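Local coordinates for 3-dehydroquinate dehydratase (Thermus thermophilus, PDB 2UYG), which catalyses the trans-dehydration of 3-dehydroquinate to 3-dehydroshikimate, a step of chorismate biosynthesis, probably by way of an enolate intermediate, at residues 8-11 and 12-15. Sequence-based numbering, arbitrary orientation.
Sequences PNLN and LLGR
Leu12 N donates to Asn9 O over 3.1 Å and Leu13 N, weakly, to Leu10 O over 3.3 Å, two i to i+3 bonds that wind the loop after strand 2-6 into a short 3-10 turn. The first is nearly straight at hydrogen (165°), although Leu12 N sits above the plane of the Asn9 carbonyl. A water donates to Asn11 O and Leu13 O, 2.7 Å from each, and so bridges the two carbonyls. Leu10 and Leu13 lie side by side, CD2 to CD2 at 3.9 Å, and Leu10 also packs on Leu100, a predicted substrate-binding residue. Asn11 and Leu12 likewise run alongside each other, Asn11 ND2 coming within 3.7 Å of Leu12 CD2. With chi1 at 50°, Asn11 CG is wedged between its own N and carbonyl carbon, and its ND2 bonds to Gln60 of a second subunit, which also binds Asn9 OD1. Replacing Asn11 by alanine would probably leave Gln60 OE1 of that subunit without this donor and uncover one flank of Leu12. The turn thus sets Leu10 beside the predicted substrate-binding residues and the amides of Asn9 and Asn11 into the subunit interface of the dodecamer.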
ATOM      1  N   PRO A   8       6.777   6.714  28.799  1.00 22.64           N
ATOM      2  CA  PRO A   8       5.715   7.667  29.042  1.00 22.34           C
ATOM      3  C   PRO A   8       4.407   7.100  29.473  1.00 22.38           C
ATOM      4  O   PRO A   8       4.025   5.917  29.216  1.00 21.52           O
ATOM      5  CB  PRO A   8       5.629   8.402  27.763  1.00 24.61           C
ATOM      6  CG  PRO A   8       6.561   7.707  26.819  1.00 25.13           C
ATOM      7  CD  PRO A   8       7.453   6.928  27.551  1.00 22.94           C
ATOM      8  N   ASN A   9       3.718   7.952  30.233  1.00 22.54           N
ATOM      9  CA  ASN A   9       2.403   7.658  30.783  1.00 23.00           C
ATOM     10  C   ASN A   9       2.277   6.490  31.805  1.00 22.58           C
ATOM     11  O   ASN A   9       1.217   6.267  32.423  1.00 21.89           O
ATOM     12  CB  ASN A   9       1.399   7.478  29.649  1.00 21.27           C
ATOM     13  CG  ASN A   9       1.407   8.641  28.728  1.00 25.33           C
ATOM     14  OD1 ASN A   9       1.072   9.814  29.127  1.00 21.43           O
ATOM     15  ND2 ASN A   9       1.818   8.377  27.475  1.00 22.59           N
ATOM     16  N   LEU A  10       3.295   5.692  31.958  1.00 22.58           N
ATOM     17  CA  LEU A  10       3.081   4.593  32.905  1.00 24.01           C
ATOM     18  C   LEU A  10       3.044   5.101  34.351  1.00 23.59           C
ATOM     19  O   LEU A  10       2.613   4.362  35.246  1.00 24.84           O
ATOM     20  CB  LEU A  10       4.082   3.470  32.689  1.00 23.87           C
ATOM     21  CG  LEU A  10       3.909   2.675  31.365  1.00 23.28           C
ATOM     22  CD1 LEU A  10       5.253   2.223  30.966  1.00 21.17           C
ATOM     23  CD2 LEU A  10       3.019   1.367  31.605  1.00 25.07           C
ATOM     24  N   ASN A  11       3.495   6.330  34.594  1.00 23.99           N
ATOM     25  CA  ASN A  11       3.283   6.965  35.921  1.00 24.54           C
ATOM     26  C   ASN A  11       1.873   7.035  36.337  1.00 26.97           C
ATOM     27  O   ASN A  11       1.593   7.124  37.546  1.00 27.49           O
ATOM     28  CB  ASN A  11       3.947   8.356  36.049  1.00 24.65           C
ATOM     29  CG  ASN A  11       3.604   9.287  34.879  1.00 25.79           C
ATOM     30  OD1 ASN A  11       3.588   8.852  33.751  1.00 23.98           O
ATOM     31  ND2 ASN A  11       3.293  10.533  35.159  1.00 14.32           N
ATOM     32  N   LEU A  12       0.918   6.985  35.388  1.00 29.99           N
ATOM     33  CA  LEU A  12      -0.498   7.167  35.728  1.00 30.70           C
ATOM     34  C   LEU A  12      -1.301   5.849  35.858  1.00 32.79           C
ATOM     35  O   LEU A  12      -2.529   5.881  35.931  1.00 32.48           O
ATOM     36  CB  LEU A  12      -1.190   8.111  34.773  1.00 31.59           C
ATOM     37  CG  LEU A  12      -0.638   9.520  34.558  1.00 32.92           C
ATOM     38  CD1 LEU A  12      -1.602  10.281  33.588  1.00 35.18           C
ATOM     39  CD2 LEU A  12      -0.311  10.321  35.856  1.00 31.69           C
ATOM     40  N   LEU A  13      -0.624   4.702  35.902  1.00 32.92           N
ATOM     41  CA  LEU A  13      -1.329   3.430  36.047  1.00 34.49           C
ATOM     42  C   LEU A  13      -2.159   3.511  37.319  1.00 35.89           C
ATOM     43  O   LEU A  13      -1.722   4.112  38.315  1.00 36.01           O
ATOM     44  CB  LEU A  13      -0.346   2.272  36.154  1.00 34.25           C
ATOM     45  CG  LEU A  13      -0.131   1.195  35.079  1.00 34.68           C
ATOM     46  CD1 LEU A  13      -0.592   1.519  33.672  1.00 35.25           C
ATOM     47  CD2 LEU A  13       1.333   0.879  35.088  1.00 35.96           C
ATOM     48  N   GLY A  14      -3.347   2.915  37.300  1.00 38.45           N
ATOM     49  CA  GLY A  14      -4.266   3.083  38.427  1.00 40.18           C
ATOM     50  C   GLY A  14      -5.489   3.795  37.966  1.00 42.30           C
ATOM     51  O   GLY A  14      -6.527   3.159  37.964  1.00 43.60           O
ATOM     52  N   ARG A  15      -5.353   5.049  37.507  1.00 44.43           N
ATOM     53  CA  ARG A  15      -6.440   5.852  36.867  1.00 45.93           C
ATOM     54  C   ARG A  15      -6.635   5.826  35.297  1.00 46.10           C
ATOM     55  O   ARG A  15      -7.748   6.034  34.792  1.00 42.52           O
ATOM     56  CB  ARG A  15      -6.285   7.314  37.251  1.00 46.72           C
ATOM     57  CG  ARG A  15      -6.161   7.610  38.767  1.00 50.58           C
ATOM     58  CD  ARG A  15      -7.067   8.751  39.279  1.00 53.27           C
ATOM     59  NE  ARG A  15      -7.794   8.348  40.485  1.00 57.46           N
ATOM     60  CZ  ARG A  15      -9.075   7.927  40.541  1.00 60.93           C
ATOM     61  NH1 ARG A  15      -9.864   7.852  39.455  1.00 59.20           N
ATOM     62  NH2 ARG A  15      -9.574   7.605  41.736  1.00 62.83           N
TER
HETATM   63  O   HOH W   1       0.729   5.033  39.056  1.00 22.61           O